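Local coordinates for protein transmembrane oligosaccharyl transferase (Archaeoglobus fulgidus, PDB 3WAJ) that belongs to the STT3/AglB oligosaccharyl transferase family, joining a helical, zinc-binding GT-C membrane region to a globular C-terminal part, at residues A[686-691]-A[759-764]; A[692-697]-A[857-862]; A[793-798]-A[820-825]. All coordinates share one frame; numbering follows the deposited sequence.

Contact 1: residues A[686-691]-A[759-764]; sequences DGSGLS and MGIPVK
The type II beta turn from Gly-687 to Leu-690 carries Ser-688 and Gly-689 at its two central positions, and Ile-761 of the 759-764 loop leans its aliphatic branches on both. The methyl CG2 of Ile-761 lies 3.9 Å from Ser-688 OG and 4.1 Å from Ser-688 CB, so it rests against the short serine side chain as a whole. Ile-761 CD1, at the end of the other branch, comes to 4.0 Å from Gly-689 CA and 4.1 Å from Ser-688 OG. With CG1 beside its own backbone N and CG2 anti to it (chi1 -67°), Ile-761 forks over the turn: CG2 lies against Ser-688, while CD1 reaches Gly-689 and also the serine oxygen. The joint is small and apolar on the isoleucine side. The serine oxygen has its polar partners in strand 806-814, where it bonds to Trp-810 N and Glu-808 O; Trp-810 also packs on Ile-761 and Pro-762, which draws both loops onto that strand. A water sits 3.0 Å from Ser-688 OG, but its further link to Pro-762 O is so short as to be doubtful. Within the turn, the closing bond from Leu-690 N to Gly-687 O is weak at 3.4 Å. Gly-689 has a phi of 101°, and glycine is commonly favoured at the third position of a type II beta turn, where phi is positive.

Contact 2: residues A[692-697]-A[857-862]; sequences HYRMIY and QVQNGE
Arg-694, reaching out of strand 693-698, meets Gln-859 and Val-858 of helix 855-860 in a contact that shows how two groups of N-H donors can be brought together by acceptors they share. The close part lies where the two flat end groups meet: Arg-694 NH2 stands 3.5 Å from Gln-859 NE2. Both atoms are donors, so they do not bond to each other; Glu-775 and Glu-855 explain the approach, for Arg-694 forms salt bridges to them through NH2 and NH1 respectively, while Gln-859 NE2 donates to the second carboxylate oxygen of each. The two carboxylates thus grip both side chains, and their negative charges would be expected to offset the positive charge of the buried guanidinium.

The long chains cross at about a right angle, with the guanidinium and amide planes turned 73° apart. From CG to NE the arginine runs extended, which carries its flat end far out from the strand, whereas Gln-859 folds at chi2 (-70°) to bring its amide back to the arginine. Packing is looser beside this pair. Val-858 CG1 approaches the guanidinium obliquely, 4.2 Å from Arg-694 NH1. Beyond this pair the helix is more open: Asn-860 is exposed, and Gly-861 leaves helical geometry with a phi of 74°, taking no part in the contact.

Strand 693-698 is an edge strand of its five-stranded sheet, pairing with strand 771-776 around a classic beta bulge in which Ile-696 and Tyr-697 both face Ile-773; helix 855-860 approaches from the peripheral part of the chain, while Tyr-826 and Ser-827 pack on the arginine.

Contact 3: residues A[793-798]-A[820-825]; sequences VSVNAT and YTVVLP
Val-795 in strand 792-800 and Val-822 with Leu-824 in strand 819-824 meet across the interior between two beta sheets. Val-795 shows the principle best when followed outward. Its CB points toward the opposite strand but stays behind the methyls, which make the contacts. Val-795 CG1, anti to the backbone N (chi1 -161°), reaches Leu-824 CD2 at 4.0 Å. The other branch meets Val-822 tip to tip: Val-795 CG2 is 3.9 Å from Val-822 CG1 and 4.0 Å from Val-822 CG2. CG1 thus goes to Leu-824, while CG2 meets Val-822 and also lies near Leu-824 CD2.

Two residues earlier, the same inward-facing row continues with Val-793, whose CG2 touches the root of Tyr-820, 3.7 Å from the tyrosine CB and 3.9 Å from its CG. The phenol heads away from the valine, its OH bonding to the carbonyl oxygen of Leu-866. All five residues are buried and the touching atoms are carbon, making this plain hydrophobic packing; Val-782 of strand 780-785 and Ile-842 and Tyr-840 of strand 835-844 pack around the same side chains.

The strands run in similar directions, 24° apart, and their axes approach to 8.6 Å, too far for backbone pairing. Sheets stacked face to face at a shallow negative angle, here -24°, are typical of the aligned packing in a beta sandwich.

Following the chain from its N terminus, the first halves of contacts 1 and 2 come one directly after the other, at 686-691 and 692-697. Contact 1 closes first, when 759-764 returns after a mainly helical excursion. Contact 3 then opens and closes within the peripheral part, a short, strand-rich loop between 793-798 and 820-825. Only afterwards does 857-862 close contact 2, which therefore crosses contact 1 and encloses contact 3. Pro-825, just past the packed strand of contact 3, joins the set physically: it touches Leu-690 and Ser-691 of contact 1, and Tyr-693, Arg-694 and Val-858 of contact 2. Contact 1 ties two loops, contact 2 a helix to an edge strand, and contact 3 two peripheral sheets.

Contact 1: residues A[686-691]-A[759-764]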
ATOM      1  N   ASP A 686       2.812   4.852  27.948  1.00 37.04           N
ATOM      2  CA  ASP A 686       1.372   4.637  28.112  1.00 33.80           C
ATOM      3  C   ASP A 686       0.626   5.937  28.365  1.00 33.05           C
ATOM      4  O   ASP A 686      -0.426   5.964  29.001  1.00 36.57           O
ATOM      5  CB  ASP A 686       1.100   3.589  29.222  1.00 26.89           C
ATOM      6  CG  ASP A 686       1.548   2.176  28.814  1.00 37.43           C
ATOM      7  OD1 ASP A 686       1.271   1.783  27.654  1.00 33.94           O
ATOM      8  OD2 ASP A 686       2.225   1.492  29.627  1.00 40.88           O
ATOM      9  N   GLY A 687       1.197   7.019  27.860  1.00 35.66           N
ATOM     10  CA  GLY A 687       0.577   8.323  27.942  1.00 31.46           C
ATOM     11  C   GLY A 687       0.906   9.058  29.219  1.00 37.38           C
ATOM     12  O   GLY A 687       0.327  10.107  29.496  1.00 43.96           O
ATOM     13  N   SER A 688       1.837   8.525  30.001  1.00 37.64           N
ATOM     14  CA  SER A 688       2.201   9.167  31.267  1.00 40.49           C
ATOM     15  C   SER A 688       2.868  10.522  31.018  1.00 44.89           C
ATOM     16  O   SER A 688       3.714  10.652  30.126  1.00 47.12           O
ATOM     17  CB  SER A 688       3.135   8.255  32.074  1.00 39.72           C
ATOM     18  OG  SER A 688       3.293   8.730  33.394  1.00 48.21           O
ATOM     19  N   GLY A 689       2.492  11.536  31.794  1.00 44.87           N
ATOM     20  CA  GLY A 689       3.094  12.855  31.638  1.00 42.70           C
ATOM     21  C   GLY A 689       2.217  13.828  30.877  1.00 46.49           C
ATOM     22  O   GLY A 689       2.288  15.036  31.108  1.00 49.35           O
ATOM     23  N   LEU A 690       1.383  13.291  29.980  1.00 44.86           N
ATOM     24  CA  LEU A 690       0.515  14.087  29.099  1.00 43.81           C
ATOM     25  C   LEU A 690      -0.762  14.594  29.783  1.00 43.91           C
ATOM     26  O   LEU A 690      -1.341  13.906  30.635  1.00 41.29           O
ATOM     27  CB  LEU A 690       0.133  13.262  27.867  1.00 41.29           C
ATOM     28  CG  LEU A 690       1.290  12.777  27.011  1.00 35.07           C
ATOM     29  CD1 LEU A 690       0.781  11.736  26.004  1.00 36.30           C
ATOM     30  CD2 LEU A 690       1.909  13.966  26.290  1.00 31.51           C
ATOM     31  N   SER A 691      -1.208  15.785  29.382  1.00 46.63           N
ATOM     32  CA  SER A 691      -2.353  16.446  30.011  1.00 45.32           C
ATOM     33  C   SER A 691      -3.672  16.191  29.304  1.00 45.55           C
ATOM     34  O   SER A 691      -4.727  16.172  29.941  1.00 45.66           O
ATOM     35  CB  SER A 691      -2.115  17.951  30.073  1.00 43.96           C
ATOM     36  OG  SER A 691      -1.148  18.258  31.040  1.00 50.56           O
ATOM     37  N   MET A 759      14.029  12.591  39.054  1.00 93.84           N
ATOM     38  CA  MET A 759      12.583  12.605  39.262  1.00 93.51           C
ATOM     39  C   MET A 759      11.783  12.551  37.961  1.00 93.89           C
ATOM     40  O   MET A 759      10.667  13.072  37.895  1.00 91.80           O
ATOM     41  CB  MET A 759      12.165  13.830  40.084  1.00 98.37           C
ATOM     42  CG  MET A 759      12.665  13.812  41.532  1.00101.80           C
ATOM     43  SD  MET A 759      11.850  15.032  42.587  1.00121.88           S
ATOM     44  CE  MET A 759      12.128  16.522  41.636  1.00 69.64           C
ATOM     45  N   GLY A 760      12.348  11.903  36.942  1.00 94.55           N
ATOM     46  CA  GLY A 760      11.699  11.779  35.644  1.00 63.39           C
ATOM     47  C   GLY A 760      10.566  10.757  35.601  1.00 59.63           C
ATOM     48  O   GLY A 760      10.344  10.012  36.561  1.00 65.01           O
ATOM     49  N   ILE A 761       9.849  10.725  34.481  1.00 71.87           N
ATOM     50  CA  ILE A 761       8.731   9.805  34.286  1.00 56.91           C
ATOM     51  C   ILE A 761       9.197   8.347  34.363  1.00 49.43           C
ATOM     52  O   ILE A 761      10.034   7.919  33.567  1.00 48.88           O
ATOM     53  CB  ILE A 761       8.071  10.053  32.916  1.00 48.66           C
ATOM     54  CG1 ILE A 761       7.395  11.430  32.885  1.00 49.53           C
ATOM     55  CG2 ILE A 761       7.109   8.927  32.553  1.00 31.96           C
ATOM     56  CD1 ILE A 761       6.202  11.582  33.817  1.00 41.66           C
ATOM     57  N   PRO A 762       8.665   7.572  35.328  1.00 44.12           N
ATOM     58  CA  PRO A 762       9.129   6.176  35.415  1.00 43.82           C
ATOM     59  C   PRO A 762       8.351   5.300  34.465  1.00 46.07           C
ATOM     60  O   PRO A 762       7.243   5.688  34.083  1.00 50.58           O
ATOM     61  CB  PRO A 762       8.802   5.780  36.857  1.00 38.76           C
ATOM     62  CG  PRO A 762       7.607   6.634  37.204  1.00 35.94           C
ATOM     63  CD  PRO A 762       7.806   7.948  36.469  1.00 38.17           C
ATOM     64  N   VAL A 763       8.915   4.145  34.102  1.00 41.63           N
ATOM     65  CA  VAL A 763       8.246   3.191  33.231  1.00 41.14           C
ATOM     66  C   VAL A 763       8.609   1.766  33.664  1.00 50.56           C
ATOM     67  O   VAL A 763       9.770   1.474  33.960  1.00 49.94           O
ATOM     68  CB  VAL A 763       8.634   3.422  31.748  1.00 40.53           C
ATOM     69  CG1 VAL A 763      10.132   3.222  31.549  1.00 42.13           C
ATOM     70  CG2 VAL A 763       7.838   2.506  30.815  1.00 31.37           C
ATOM     71  N   LYS A 764       7.627   0.871  33.720  1.00 53.79           N
ATOM     72  CA  LYS A 764       7.946  -0.503  34.083  1.00 49.81           C
ATOM     73  C   LYS A 764       8.543  -1.247  32.899  1.00 49.37           C
ATOM     74  O   LYS A 764       8.141  -1.032  31.745  1.00 43.84           O
ATOM     75  CB  LYS A 764       6.735  -1.246  34.662  1.00 44.77           C
ATOM     76  CG  LYS A 764       6.444  -0.845  36.089  1.00 54.30           C
ATOM     77  CD  LYS A 764       5.407  -1.739  36.756  1.00 61.90           C
ATOM     78  CE  LYS A 764       4.059  -1.682  36.050  1.00 57.52           C
ATOM     79  NZ  LYS A 764       2.958  -2.178  36.931  1.00 53.38           N
TER
HETATM   80  O   HOH W   1       4.926   6.556  34.582  1.00 48.12           O

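Contact 2: residues A[692-697]-A[857-862]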
ATOM      1  N   HIS A 692      -3.596  15.992  27.990  1.00 40.80           N
ATOM      2  CA  HIS A 692      -4.761  16.009  27.117  1.00 39.60           C
ATOM      3  C   HIS A 692      -5.018  14.676  26.426  1.00 41.32           C
ATOM      4  O   HIS A 692      -5.774  14.613  25.457  1.00 41.68           O
ATOM      5  CB  HIS A 692      -4.587  17.098  26.055  1.00 42.48           C
ATOM      6  CG  HIS A 692      -4.410  18.468  26.631  1.00 48.85           C
ATOM      7  ND1 HIS A 692      -5.446  19.164  27.221  1.00 51.49           N
ATOM      8  CD2 HIS A 692      -3.317  19.261  26.731  1.00 43.12           C
ATOM      9  CE1 HIS A 692      -4.998  20.332  27.649  1.00 51.76           C
ATOM     10  NE2 HIS A 692      -3.710  20.413  27.366  1.00 50.48           N
ATOM     11  N   TYR A 693      -4.386  13.611  26.911  1.00 39.33           N
ATOM     12  CA  TYR A 693      -4.569  12.286  26.311  1.00 35.25           C
ATOM     13  C   TYR A 693      -4.714  11.250  27.405  1.00 37.40           C
ATOM     14  O   TYR A 693      -4.033  11.337  28.422  1.00 39.02           O
ATOM     15  CB  TYR A 693      -3.377  11.935  25.402  1.00 32.35           C
ATOM     16  CG  TYR A 693      -3.231  12.921  24.285  1.00 33.40           C
ATOM     17  CD1 TYR A 693      -3.759  12.656  23.044  1.00 29.42           C
ATOM     18  CD2 TYR A 693      -2.611  14.143  24.489  1.00 36.34           C
ATOM     19  CE1 TYR A 693      -3.664  13.576  22.017  1.00 38.25           C
ATOM     20  CE2 TYR A 693      -2.520  15.085  23.464  1.00 34.04           C
ATOM     21  CZ  TYR A 693      -3.042  14.788  22.236  1.00 35.63           C
ATOM     22  OH  TYR A 693      -2.949  15.705  21.219  1.00 40.33           O
ATOM     23  N   ARG A 694      -5.603  10.279  27.206  1.00 40.98           N
ATOM     24  CA  ARG A 694      -5.776   9.166  28.157  1.00 41.65           C
ATOM     25  C   ARG A 694      -5.888   7.898  27.334  1.00 40.31           C
ATOM     26  O   ARG A 694      -6.393   7.936  26.205  1.00 38.68           O
ATOM     27  CB  ARG A 694      -7.038   9.358  29.027  1.00 42.50           C
ATOM     28  CG  ARG A 694      -8.330   9.647  28.240  1.00 39.68           C
ATOM     29  CD  ARG A 694      -9.530   9.672  29.154  1.00 41.99           C
ATOM     30  NE  ARG A 694     -10.798   9.922  28.467  1.00 43.01           N
ATOM     31  CZ  ARG A 694     -11.967  10.091  29.086  1.00 42.99           C
ATOM     32  NH1 ARG A 694     -12.031  10.046  30.406  1.00 45.84           N
ATOM     33  NH2 ARG A 694     -13.065  10.311  28.388  1.00 34.73           N
ATOM     34  N   MET A 695      -5.407   6.781  27.862  1.00 36.25           N
ATOM     35  CA  MET A 695      -5.599   5.520  27.164  1.00 34.13           C
ATOM     36  C   MET A 695      -7.041   5.077  27.398  1.00 34.15           C
ATOM     37  O   MET A 695      -7.582   5.267  28.491  1.00 34.67           O
ATOM     38  CB  MET A 695      -4.607   4.481  27.678  1.00 37.81           C
ATOM     39  CG  MET A 695      -4.764   3.080  27.095  1.00 42.64           C
ATOM     40  SD  MET A 695      -3.271   2.133  27.394  1.00 42.55           S
ATOM     41  CE  MET A 695      -4.009   0.559  27.474  1.00 91.91           C
ATOM     42  N   ILE A 696      -7.679   4.511  26.378  1.00 32.24           N
ATOM     43  CA  ILE A 696      -9.048   4.030  26.558  1.00 36.45           C
ATOM     44  C   ILE A 696      -9.197   2.547  26.263  1.00 38.35           C
ATOM     45  O   ILE A 696     -10.184   1.923  26.678  1.00 41.85           O
ATOM     46  CB  ILE A 696     -10.060   4.828  25.728  1.00 32.33           C
ATOM     47  CG1 ILE A 696      -9.733   4.731  24.242  1.00 36.63           C
ATOM     48  CG2 ILE A 696     -10.092   6.271  26.181  1.00 26.46           C
ATOM     49  CD1 ILE A 696     -10.698   5.520  23.362  1.00 37.92           C
ATOM     50  N   TYR A 697      -8.213   1.998  25.550  1.00 33.28           N
ATOM     51  CA  TYR A 697      -8.217   0.597  25.113  1.00 32.16           C
ATOM     52  C   TYR A 697      -6.825   0.168  24.638  1.00 29.62           C
ATOM     53  O   TYR A 697      -6.117   0.954  24.002  1.00 30.29           O
ATOM     54  CB  TYR A 697      -9.228   0.427  23.964  1.00 30.88           C
ATOM     55  CG  TYR A 697      -9.273  -0.944  23.302  1.00 35.76           C
ATOM     56  CD1 TYR A 697      -8.346  -1.309  22.321  1.00 32.39           C
ATOM     57  CD2 TYR A 697     -10.283  -1.856  23.611  1.00 32.78           C
ATOM     58  CE1 TYR A 697      -8.409  -2.561  21.692  1.00 33.55           C
ATOM     59  CE2 TYR A 697     -10.348  -3.100  22.991  1.00 31.82           C
ATOM     60  CZ  TYR A 697      -9.410  -3.445  22.035  1.00 34.30           C
ATOM     61  OH  TYR A 697      -9.474  -4.672  21.426  1.00 36.39           O
ATOM     62  N   GLN A 857     -16.069  16.894  34.214  1.00 57.47           N
ATOM     63  CA  GLN A 857     -14.981  17.817  34.524  1.00 58.90           C
ATOM     64  C   GLN A 857     -13.854  17.683  33.501  1.00 62.47           C
ATOM     65  O   GLN A 857     -13.279  18.674  33.058  1.00 62.99           O
ATOM     66  CB  GLN A 857     -14.456  17.552  35.936  1.00 64.00           C
ATOM     67  CG  GLN A 857     -15.562  17.464  36.991  1.00 68.34           C
ATOM     68  CD  GLN A 857     -15.032  17.402  38.413  1.00 71.48           C
ATOM     69  OE1 GLN A 857     -14.545  16.363  38.867  1.00 75.00           O
ATOM     70  NE2 GLN A 857     -15.129  18.520  39.128  1.00 69.23           N
ATOM     71  N   VAL A 858     -13.559  16.443  33.124  1.00 64.68           N
ATOM     72  CA  VAL A 858     -12.564  16.149  32.097  1.00 60.55           C
ATOM     73  C   VAL A 858     -13.021  16.570  30.695  1.00 57.65           C
ATOM     74  O   VAL A 858     -12.245  17.163  29.933  1.00 51.72           O
ATOM     75  CB  VAL A 858     -12.178  14.645  32.105  1.00 54.79           C
ATOM     76  CG1 VAL A 858     -11.526  14.227  30.790  1.00 52.20           C
ATOM     77  CG2 VAL A 858     -11.256  14.339  33.260  1.00 51.15           C
ATOM     78  N   GLN A 859     -14.274  16.270  30.355  1.00 55.41           N
ATOM     79  CA  GLN A 859     -14.790  16.579  29.018  1.00 57.16           C
ATOM     80  C   GLN A 859     -14.971  18.081  28.746  1.00 63.04           C
ATOM     81  O   GLN A 859     -14.841  18.529  27.607  1.00 66.73           O
ATOM     82  CB  GLN A 859     -16.099  15.831  28.742  1.00 57.88           C
ATOM     83  CG  GLN A 859     -15.935  14.335  28.437  1.00 66.19           C
ATOM     84  CD  GLN A 859     -15.288  14.053  27.077  1.00 74.90           C
ATOM     85  OE1 GLN A 859     -15.048  14.968  26.275  1.00 75.57           O
ATOM     86  NE2 GLN A 859     -15.006  12.776  26.814  1.00 75.07           N
ATOM     87  N   ASN A 860     -15.257  18.852  29.789  1.00 64.77           N
ATOM     88  CA  ASN A 860     -15.523  20.281  29.635  1.00 68.70           C
ATOM     89  C   ASN A 860     -14.377  21.177  30.108  1.00 71.69           C
ATOM     90  O   ASN A 860     -14.409  22.393  29.924  1.00 72.76           O
ATOM     91  CB  ASN A 860     -16.823  20.662  30.356  1.00 63.56           C
ATOM     92  CG  ASN A 860     -18.002  19.832  29.906  1.00 60.00           C
ATOM     93  OD1 ASN A 860     -18.120  19.483  28.728  1.00 54.66           O
ATOM     94  ND2 ASN A 860     -18.881  19.500  30.844  1.00 61.83           N
ATOM     95  N   GLY A 861     -13.371  20.572  30.725  1.00 67.85           N
ATOM     96  CA  GLY A 861     -12.206  21.317  31.146  1.00 61.11           C
ATOM     97  C   GLY A 861     -12.491  22.176  32.353  1.00 64.64           C
ATOM     98  O   GLY A 861     -11.873  23.227  32.529  1.00 64.67           O
ATOM     99  N   GLU A 862     -13.426  21.722  33.184  1.00 70.38           N
ATOM    100  CA  GLU A 862     -13.796  22.438  34.400  1.00 73.75           C
ATOM    101  C   GLU A 862     -12.587  22.709  35.297  1.00 74.95           C
ATOM    102  O   GLU A 862     -11.600  21.963  35.285  1.00 73.47           O
ATOM    103  CB  GLU A 862     -14.886  21.673  35.159  1.00 75.17           C
ATOM    104  CG  GLU A 862     -16.198  21.554  34.387  1.00 77.47           C
ATOM    105  CD  GLU A 862     -17.242  20.734  35.124  1.00 83.58           C
ATOM    106  OE1 GLU A 862     -17.108  20.549  36.356  1.00 87.44           O
ATOM    107  OE2 GLU A 862     -18.200  20.272  34.466  1.00 85.39           O
TER

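Contact 3: residues A[793-798]-A[820-825]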
ATOM      1  N   VAL A 793       4.700  20.465  42.183  1.00 77.88           N
ATOM      2  CA  VAL A 793       3.614  19.599  42.631  1.00 74.28           C
ATOM      3  C   VAL A 793       3.500  18.398  41.688  1.00 66.14           C
ATOM      4  O   VAL A 793       3.478  18.566  40.463  1.00 63.58           O
ATOM      5  CB  VAL A 793       2.278  20.373  42.642  1.00 74.50           C
ATOM      6  CG1 VAL A 793       1.135  19.484  43.122  1.00 73.94           C
ATOM      7  CG2 VAL A 793       2.397  21.629  43.506  1.00 71.91           C
ATOM      8  N   SER A 794       3.438  17.187  42.239  1.00 61.07           N
ATOM      9  CA  SER A 794       3.342  15.995  41.390  1.00 57.96           C
ATOM     10  C   SER A 794       2.008  15.281  41.568  1.00 60.33           C
ATOM     11  O   SER A 794       1.467  15.229  42.672  1.00 66.68           O
ATOM     12  CB  SER A 794       4.486  15.019  41.667  1.00 56.36           C
ATOM     13  OG  SER A 794       4.208  14.208  42.798  1.00 59.31           O
ATOM     14  N   VAL A 795       1.483  14.733  40.475  1.00 60.81           N
ATOM     15  CA  VAL A 795       0.267  13.922  40.533  1.00 64.07           C
ATOM     16  C   VAL A 795       0.563  12.480  40.102  1.00 63.00           C
ATOM     17  O   VAL A 795       1.384  12.234  39.213  1.00 64.13           O
ATOM     18  CB  VAL A 795      -0.880  14.504  39.679  1.00 66.76           C
ATOM     19  CG1 VAL A 795      -2.210  13.927  40.130  1.00 63.55           C
ATOM     20  CG2 VAL A 795      -0.925  16.014  39.797  1.00 73.29           C
ATOM     21  N   ASN A 796      -0.132  11.536  40.730  1.00 66.23           N
ATOM     22  CA  ASN A 796       0.129  10.113  40.559  1.00 64.59           C
ATOM     23  C   ASN A 796      -1.178   9.321  40.639  1.00 60.69           C
ATOM     24  O   ASN A 796      -2.052   9.636  41.448  1.00 63.90           O
ATOM     25  CB  ASN A 796       1.112   9.647  41.642  1.00 70.69           C
ATOM     26  CG  ASN A 796       1.351   8.151  41.619  1.00 76.09           C
ATOM     27  OD1 ASN A 796       1.300   7.492  42.654  1.00 81.02           O
ATOM     28  ND2 ASN A 796       1.632   7.609  40.437  1.00 75.08           N
ATOM     29  N   ALA A 797      -1.320   8.315  39.782  1.00 55.40           N
ATOM     30  CA  ALA A 797      -2.503   7.450  39.767  1.00 47.99           C
ATOM     31  C   ALA A 797      -2.163   6.121  39.102  1.00 47.39           C
ATOM     32  O   ALA A 797      -1.310   6.054  38.216  1.00 48.88           O
ATOM     33  CB  ALA A 797      -3.662   8.129  39.052  1.00 45.17           C
ATOM     34  N   THR A 798      -2.823   5.053  39.524  1.00 48.93           N
ATOM     35  CA  THR A 798      -2.575   3.757  38.896  1.00 48.69           C
ATOM     36  C   THR A 798      -3.672   3.478  37.867  1.00 48.36           C
ATOM     37  O   THR A 798      -4.863   3.682  38.142  1.00 52.43           O
ATOM     38  CB  THR A 798      -2.471   2.639  39.949  1.00 44.98           C
ATOM     39  OG1 THR A 798      -1.479   3.009  40.909  1.00 52.43           O
ATOM     40  CG2 THR A 798      -2.073   1.313  39.323  1.00 34.36           C
ATOM     41  N   TYR A 820      -0.123  26.448  41.887  1.00 94.71           N
ATOM     42  CA  TYR A 820       0.127  25.386  40.925  1.00 85.57           C
ATOM     43  C   TYR A 820      -1.089  25.243  40.016  1.00 81.48           C
ATOM     44  O   TYR A 820      -2.189  25.669  40.365  1.00 81.82           O
ATOM     45  CB  TYR A 820       0.391  24.062  41.645  1.00 81.59           C
ATOM     46  CG  TYR A 820      -0.863  23.391  42.161  1.00 82.88           C
ATOM     47  CD1 TYR A 820      -1.439  23.779  43.366  1.00 85.21           C
ATOM     48  CD2 TYR A 820      -1.469  22.365  41.444  1.00 80.28           C
ATOM     49  CE1 TYR A 820      -2.587  23.167  43.838  1.00 84.49           C
ATOM     50  CE2 TYR A 820      -2.611  21.750  41.906  1.00 82.16           C
ATOM     51  CZ  TYR A 820      -3.168  22.153  43.102  1.00 83.06           C
ATOM     52  OH  TYR A 820      -4.312  21.535  43.559  1.00 81.49           O
ATOM     53  N   THR A 821      -0.892  24.643  38.851  1.00 77.27           N
ATOM     54  CA  THR A 821      -2.012  24.300  37.984  1.00 72.37           C
ATOM     55  C   THR A 821      -1.698  23.006  37.235  1.00 68.54           C
ATOM     56  O   THR A 821      -0.631  22.874  36.626  1.00 63.00           O
ATOM     57  CB  THR A 821      -2.338  25.437  37.001  1.00 67.12           C
ATOM     58  OG1 THR A 821      -2.662  26.626  37.737  1.00 74.39           O
ATOM     59  CG2 THR A 821      -3.518  25.059  36.128  1.00 60.32           C
ATOM     60  N   VAL A 822      -2.608  22.039  37.300  1.00 66.63           N
ATOM     61  CA  VAL A 822      -2.387  20.779  36.597  1.00 63.69           C
ATOM     62  C   VAL A 822      -3.645  20.269  35.870  1.00 65.25           C
ATOM     63  O   VAL A 822      -4.767  20.373  36.382  1.00 63.70           O
ATOM     64  CB  VAL A 822      -1.764  19.704  37.522  1.00 53.94           C
ATOM     65  CG1 VAL A 822      -2.761  19.226  38.548  1.00 51.58           C
ATOM     66  CG2 VAL A 822      -1.238  18.537  36.700  1.00 55.85           C
ATOM     67  N   VAL A 823      -3.443  19.741  34.664  1.00 60.06           N
ATOM     68  CA  VAL A 823      -4.535  19.239  33.833  1.00 58.13           C
ATOM     69  C   VAL A 823      -4.498  17.703  33.809  1.00 58.23           C
ATOM     70  O   VAL A 823      -3.508  17.109  33.376  1.00 58.18           O
ATOM     71  CB  VAL A 823      -4.441  19.827  32.402  1.00 58.03           C
ATOM     72  CG1 VAL A 823      -5.722  19.580  31.602  1.00 52.58           C
ATOM     73  CG2 VAL A 823      -4.162  21.314  32.476  1.00 54.70           C
ATOM     74  N   LEU A 824      -5.574  17.074  34.288  1.00 58.59           N
ATOM     75  CA  LEU A 824      -5.661  15.616  34.399  1.00 54.32           C
ATOM     76  C   LEU A 824      -6.667  15.059  33.382  1.00 57.87           C
ATOM     77  O   LEU A 824      -7.773  15.587  33.247  1.00 61.60           O
ATOM     78  CB  LEU A 824      -6.068  15.220  35.823  1.00 52.46           C
ATOM     79  CG  LEU A 824      -5.288  15.883  36.964  1.00 53.89           C
ATOM     80  CD1 LEU A 824      -5.785  15.440  38.341  1.00 55.35           C
ATOM     81  CD2 LEU A 824      -3.806  15.597  36.833  1.00 52.70           C
ATOM     82  N   PRO A 825      -6.288  13.993  32.654  1.00 53.32           N
ATOM     83  CA  PRO A 825      -7.170  13.453  31.611  1.00 49.65           C
ATOM     84  C   PRO A 825      -7.968  12.209  32.020  1.00 51.41           C
ATOM     85  O   PRO A 825      -8.851  11.803  31.266  1.00 52.53           O
ATOM     86  CB  PRO A 825      -6.181  13.076  30.505  1.00 47.46           C
ATOM     87  CG  PRO A 825      -4.960  12.634  31.267  1.00 43.53           C
ATOM     88  CD  PRO A 825      -4.937  13.409  32.578  1.00 45.75           C
TER